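Local coordinates for Poly(A) RNA polymerase protein 2 (Saccharomyces cerevisiae, PDB 3NYB) that probably adds adenylate tails to RNA as the polymerase subunit of the TRAMP RNA surveillance complex, in which it pairs with a zinc knuckle protein, at residues R50-V53 and K54-W57; A100-L103 and K104-L108. The protein carries 1 engineered substitution. All coordinates share one frame; numbering follows the deposited sequence.

Overall arrangement
Contacts 1 and 2 are two neighbouring helix ends, each a local contact within one run of chain: residues 50-57 lie at the end of helix 36-54 and residues 100-108 close helix 92-105. Their centres lie 11 Å apart, and each sits about 30 Å from the centre of the chain, both within the central palm region of the nucleotidyltransferase family. The two ends touch directly. Ala52 CB meets Leu108 CD1 at 3.6 Å, the His102 ring lies against Ala52 and Gln55, and a weak hydrogen bond joins Lys106 NZ to Gln55 OE1. Neither contact is touched by the partner chain of the assembly.

Contact 1: residues R50-V53 and K54-W57; sequences REAV and KQLW
Val53 O takes two backbone N-H groups from the turn that follows it. Trp57 N reaches it at 3.0 Å in an almost straight bond (N-H...O 176°), close to the line of the C=O. Leu56 N comes in at 2.9 Å from above the carbonyl plane, in a more bent bond. One turn earlier, Lys54 N donates to Arg50 O (2.9 Å), whereas the bond from Gln55 N to Glu51 O is weak. Val53 CG1 is anti to the backbone N (chi1 174°), which turns this methyl to the edge of the Trp57 ring, in its plane, 3.8 Å from CE3. The Gln55 side chain, extended beyond CG, runs back beside the helix, NE2 lying 3.6 Å from Ala52 CA, and its amide plane is turned 52° from the Glu51 carboxylate. Arg50 and Lys54 run side by side in the same direction, with Arg50 CD and Lys54 NZ 4.0 Å apart; the guanidinium itself is held by Asp61 through a salt bridge and by Leu62 O. The turn thus leads from helix 36-54 toward strand 62-65, with Gln55 and Leu56 resting on His102 of helix 92-105.

Contact 2: residues A100-L103 and K104-L108; sequences ASHL and KKKNL
A Schellman motif ends helix 92-105: Leu108 N bonds back to Leu103 O at 2.9 Å and Asn107 N to Lys104 O at 3.1 Å, while Asn107 takes a positive phi of 66°. Before it the helical bonding is regular, as Lys104 N to Ala100 O (3.1 Å) and Lys106 N to His102 O (2.9 Å) testify. The positive phi at Asn107 brings Leu108 back alongside Leu103, though their side chains only graze, CG of Leu103 being 4.5 Å from CB of Leu108. In the palm region Leu103 packs on Ile123 and Phe125 of strand 121-127, and Leu108 on Thr48 and Ala52 of helix 36-54. Along one flank of the helix His102 and Lys106 lie side by side and point the same way. The His102 chi1 of -179° puts CG beside the carbonyl carbon, which carries the ring toward Lys106, and Lys106 CG approaches the imidazole obliquely, 3.5 Å from His102 NE2. With an alanine in place of His102, the methylenes of Lys106 would probably lose the ring they lie along, and Gln55 and Leu56 would lose a neighbour.

Contact 1: residues R50-V53 and K54-W57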
ATOM      1  N   ARG A  50     -12.688  25.889   5.493  1.00 47.01           N
ATOM      2  CA  ARG A  50     -11.708  26.783   6.103  1.00 44.64           C
ATOM      3  C   ARG A  50     -12.424  28.039   6.562  1.00 47.72           C
ATOM      4  O   ARG A  50     -12.250  28.498   7.695  1.00 45.98           O
ATOM      5  CB  ARG A  50     -10.594  27.138   5.115  1.00 38.66           C
ATOM      6  CG  ARG A  50      -9.557  28.112   5.663  1.00 44.55           C
ATOM      7  CD  ARG A  50      -8.522  28.528   4.606  1.00 39.16           C
ATOM      8  NE  ARG A  50      -7.697  27.403   4.177  1.00 41.72           N
ATOM      9  CZ  ARG A  50      -7.869  26.740   3.034  1.00 49.31           C
ATOM     10  NH1 ARG A  50      -8.839  27.094   2.192  1.00 45.02           N
ATOM     11  NH2 ARG A  50      -7.068  25.724   2.729  1.00 40.73           N
ATOM     12  N   GLU A  51     -13.257  28.572   5.675  1.00 50.03           N
ATOM     13  CA  GLU A  51     -14.002  29.789   5.950  1.00 45.67           C
ATOM     14  C   GLU A  51     -14.912  29.605   7.169  1.00 33.00           C
ATOM     15  O   GLU A  51     -15.080  30.519   7.966  1.00 37.14           O
ATOM     16  CB  GLU A  51     -14.766  30.230   4.691  1.00 53.61           C
ATOM     17  CG  GLU A  51     -15.709  31.407   4.866  1.00 77.53           C
ATOM     18  CD  GLU A  51     -17.173  31.025   4.686  1.00 97.20           C
ATOM     19  OE1 GLU A  51     -18.012  31.943   4.563  1.00 99.73           O
ATOM     20  OE2 GLU A  51     -17.487  29.812   4.660  1.00106.86           O
ATOM     21  N   ALA A  52     -15.464  28.409   7.336  1.00 28.32           N
ATOM     22  CA  ALA A  52     -16.288  28.123   8.511  1.00 47.89           C
ATOM     23  C   ALA A  52     -15.468  28.049   9.799  1.00 56.62           C
ATOM     24  O   ALA A  52     -15.993  28.288  10.886  1.00 70.52           O
ATOM     25  CB  ALA A  52     -17.088  26.840   8.322  1.00 43.20           C
ATOM     26  N   VAL A  53     -14.190  27.705   9.677  1.00 51.32           N
ATOM     27  CA  VAL A  53     -13.301  27.628  10.830  1.00 42.86           C
ATOM     28  C   VAL A  53     -12.884  29.042  11.252  1.00 48.09           C
ATOM     29  O   VAL A  53     -12.876  29.377  12.434  1.00 42.42           O
ATOM     30  CB  VAL A  53     -12.061  26.756  10.526  1.00 41.27           C
ATOM     31  CG1 VAL A  53     -11.076  26.793  11.680  1.00 49.70           C
ATOM     32  CG2 VAL A  53     -12.485  25.309  10.235  1.00 39.55           C
ATOM     33  N   LYS A  54     -12.563  29.875  10.270  1.00 56.92           N
ATOM     34  CA  LYS A  54     -12.264  31.272  10.526  1.00 53.33           C
ATOM     35  C   LYS A  54     -13.330  31.892  11.424  1.00 49.40           C
ATOM     36  O   LYS A  54     -13.022  32.709  12.287  1.00 58.57           O
ATOM     37  CB  LYS A  54     -12.180  32.049   9.210  1.00 66.19           C
ATOM     38  CG  LYS A  54     -10.994  31.689   8.315  1.00 58.86           C
ATOM     39  CD  LYS A  54      -9.688  31.753   9.075  1.00 59.38           C
ATOM     40  CE  LYS A  54      -8.583  32.390   8.236  1.00 70.33           C
ATOM     41  NZ  LYS A  54      -8.548  31.864   6.846  1.00 78.50           N
ATOM     42  N   GLN A  55     -14.582  31.499  11.225  1.00 39.54           N
ATOM     43  CA  GLN A  55     -15.691  32.054  12.001  1.00 50.23           C
ATOM     44  C   GLN A  55     -15.590  31.810  13.502  1.00 49.21           C
ATOM     45  O   GLN A  55     -16.057  32.628  14.291  1.00 52.83           O
ATOM     46  CB  GLN A  55     -17.028  31.522  11.496  1.00 46.67           C
ATOM     47  CG  GLN A  55     -17.503  32.180  10.232  1.00 47.97           C
ATOM     48  CD  GLN A  55     -18.530  31.350   9.515  1.00 53.71           C
ATOM     49  OE1 GLN A  55     -19.032  31.739   8.462  1.00 61.73           O
ATOM     50  NE2 GLN A  55     -18.848  30.189  10.080  1.00 50.04           N
ATOM     51  N   LEU A  56     -15.022  30.671  13.890  1.00 43.58           N
ATOM     52  CA  LEU A  56     -14.790  30.383  15.306  1.00 46.79           C
ATOM     53  C   LEU A  56     -13.487  31.019  15.775  1.00 45.86           C
ATOM     54  O   LEU A  56     -13.425  31.633  16.841  1.00 51.22           O
ATOM     55  CB  LEU A  56     -14.717  28.876  15.567  1.00 44.49           C
ATOM     56  CG  LEU A  56     -15.956  28.018  15.316  1.00 55.71           C
ATOM     57  CD1 LEU A  56     -15.743  26.626  15.878  1.00 52.13           C
ATOM     58  CD2 LEU A  56     -17.205  28.652  15.914  1.00 61.91           C
ATOM     59  N   TRP A  57     -12.447  30.855  14.962  1.00 45.79           N
ATOM     60  CA  TRP A  57     -11.107  31.308  15.289  1.00 48.12           C
ATOM     61  C   TRP A  57     -10.511  31.947  14.054  1.00 51.48           C
ATOM     62  O   TRP A  57      -9.938  31.255  13.219  1.00 49.40           O
ATOM     63  CB  TRP A  57     -10.246  30.119  15.715  1.00 39.52           C
ATOM     64  CG  TRP A  57     -10.896  29.262  16.751  1.00 46.48           C
ATOM     65  CD1 TRP A  57     -11.094  29.577  18.068  1.00 48.40           C
ATOM     66  CD2 TRP A  57     -11.441  27.956  16.578  1.00 49.22           C
ATOM     67  NE1 TRP A  57     -11.724  28.552  18.720  1.00 56.21           N
ATOM     68  CE2 TRP A  57     -11.955  27.518  17.809  1.00 57.99           C
ATOM     69  CE3 TRP A  57     -11.555  27.080  15.480  1.00 43.38           C
ATOM     70  CZ2 TRP A  57     -12.556  26.287  18.012  1.00 55.81           C
ATOM     71  CZ3 TRP A  57     -12.154  25.845  15.669  1.00 46.44           C
ATOM     72  CH2 TRP A  57     -12.643  25.460  16.921  1.00 46.77           C
TER

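Contact 2: residues A100-L103 and K104-L108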
ATOM      1  N   ALA A 100     -17.616  20.824  15.748  1.00 38.39           N
ATOM      2  CA  ALA A 100     -18.700  19.910  15.392  1.00 34.00           C
ATOM      3  C   ALA A 100     -20.040  20.600  15.501  1.00 47.05           C
ATOM      4  O   ALA A 100     -20.775  20.712  14.522  1.00 40.97           O
ATOM      5  CB  ALA A 100     -18.678  18.664  16.276  1.00 38.22           C
ATOM      6  N   SER A 101     -20.359  21.053  16.708  1.00 52.47           N
ATOM      7  CA  SER A 101     -21.602  21.773  16.935  1.00 45.05           C
ATOM      8  C   SER A 101     -21.823  22.819  15.848  1.00 48.48           C
ATOM      9  O   SER A 101     -22.932  22.979  15.344  1.00 51.02           O
ATOM     10  CB  SER A 101     -21.567  22.436  18.302  1.00 47.36           C
ATOM     11  OG  SER A 101     -22.841  22.442  18.878  1.00 52.51           O
ATOM     12  N   HIS A 102     -20.752  23.503  15.464  1.00 44.72           N
ATOM     13  CA  HIS A 102     -20.830  24.616  14.512  1.00 37.68           C
ATOM     14  C   HIS A 102     -21.054  24.138  13.068  1.00 47.01           C
ATOM     15  O   HIS A 102     -21.852  24.711  12.323  1.00 44.93           O
ATOM     16  CB  HIS A 102     -19.560  25.472  14.635  1.00 32.03           C
ATOM     17  CG  HIS A 102     -19.523  26.667  13.729  1.00 51.37           C
ATOM     18  ND1 HIS A 102     -18.466  26.926  12.885  1.00 52.33           N
ATOM     19  CD2 HIS A 102     -20.401  27.684  13.558  1.00 59.06           C
ATOM     20  CE1 HIS A 102     -18.697  28.046  12.222  1.00 54.48           C
ATOM     21  NE2 HIS A 102     -19.867  28.522  12.609  1.00 63.31           N
ATOM     22  N   LEU A 103     -20.335  23.093  12.674  1.00 42.63           N
ATOM     23  CA  LEU A 103     -20.502  22.511  11.348  1.00 38.71           C
ATOM     24  C   LEU A 103     -21.949  22.078  11.117  1.00 45.94           C
ATOM     25  O   LEU A 103     -22.536  22.372  10.075  1.00 50.73           O
ATOM     26  CB  LEU A 103     -19.551  21.326  11.166  1.00 41.07           C
ATOM     27  CG  LEU A 103     -18.231  21.602  10.448  1.00 36.74           C
ATOM     28  CD1 LEU A 103     -17.958  23.089  10.413  1.00 42.34           C
ATOM     29  CD2 LEU A 103     -17.060  20.828  11.052  1.00 27.12           C
ATOM     30  N   LYS A 104     -22.517  21.389  12.104  1.00 52.83           N
ATOM     31  CA  LYS A 104     -23.876  20.872  12.012  1.00 47.05           C
ATOM     32  C   LYS A 104     -24.851  22.017  11.801  1.00 47.44           C
ATOM     33  O   LYS A 104     -25.703  21.977  10.910  1.00 58.40           O
ATOM     34  CB  LYS A 104     -24.245  20.137  13.298  1.00 43.09           C
ATOM     35  CG  LYS A 104     -23.199  19.159  13.819  1.00 62.53           C
ATOM     36  CD  LYS A 104     -23.624  17.700  13.639  1.00 76.02           C
ATOM     37  CE  LYS A 104     -24.413  17.174  14.835  1.00 78.16           C
ATOM     38  NZ  LYS A 104     -24.976  15.809  14.599  1.00 71.97           N
ATOM     39  N   LYS A 105     -24.706  23.036  12.637  1.00 43.79           N
ATOM     40  CA  LYS A 105     -25.556  24.222  12.612  1.00 54.23           C
ATOM     41  C   LYS A 105     -25.487  24.972  11.271  1.00 66.85           C
ATOM     42  O   LYS A 105     -26.517  25.349  10.701  1.00 71.26           O
ATOM     43  CB  LYS A 105     -25.169  25.131  13.782  1.00 52.45           C
ATOM     44  CG  LYS A 105     -26.005  26.387  13.936  1.00 65.21           C
ATOM     45  CD  LYS A 105     -26.502  26.552  15.378  1.00 81.76           C
ATOM     46  CE  LYS A 105     -27.334  27.822  15.568  1.00 88.84           C
ATOM     47  NZ  LYS A 105     -26.505  29.051  15.749  1.00 90.84           N
ATOM     48  N   LYS A 106     -24.277  25.159  10.758  1.00 65.71           N
ATOM     49  CA  LYS A 106     -24.079  25.835   9.477  1.00 61.66           C
ATOM     50  C   LYS A 106     -24.300  24.902   8.266  1.00 53.50           C
ATOM     51  O   LYS A 106     -24.101  25.308   7.116  1.00 50.85           O
ATOM     52  CB  LYS A 106     -22.678  26.468   9.422  1.00 63.50           C
ATOM     53  CG  LYS A 106     -22.409  27.550  10.466  1.00 72.21           C
ATOM     54  CD  LYS A 106     -22.789  28.928   9.954  1.00 82.67           C
ATOM     55  CE  LYS A 106     -22.004  29.262   8.686  1.00 93.89           C
ATOM     56  NZ  LYS A 106     -22.224  30.652   8.161  1.00 89.52           N
ATOM     57  N   ASN A 107     -24.706  23.659   8.529  1.00 49.91           N
ATOM     58  CA  ASN A 107     -25.009  22.683   7.467  1.00 58.70           C
ATOM     59  C   ASN A 107     -23.846  22.209   6.591  1.00 55.30           C
ATOM     60  O   ASN A 107     -24.052  21.871   5.422  1.00 57.83           O
ATOM     61  CB  ASN A 107     -26.151  23.186   6.567  1.00 63.25           C
ATOM     62  CG  ASN A 107     -27.516  22.910   7.153  1.00 78.13           C
ATOM     63  OD1 ASN A 107     -27.927  21.756   7.281  1.00 86.80           O
ATOM     64  ND2 ASN A 107     -28.235  23.975   7.508  1.00 71.97           N
ATOM     65  N   LEU A 108     -22.643  22.167   7.151  1.00 45.88           N
ATOM     66  CA  LEU A 108     -21.495  21.658   6.415  1.00 43.96           C
ATOM     67  C   LEU A 108     -21.197  20.235   6.844  1.00 43.20           C
ATOM     68  O   LEU A 108     -20.237  19.616   6.389  1.00 44.40           O
ATOM     69  CB  LEU A 108     -20.280  22.567   6.595  1.00 38.81           C
ATOM     70  CG  LEU A 108     -20.568  23.980   6.082  1.00 41.91           C
ATOM     71  CD1 LEU A 108     -19.445  24.949   6.401  1.00 31.89           C
ATOM     72  CD2 LEU A 108     -20.850  23.948   4.591  1.00 34.23           C
TER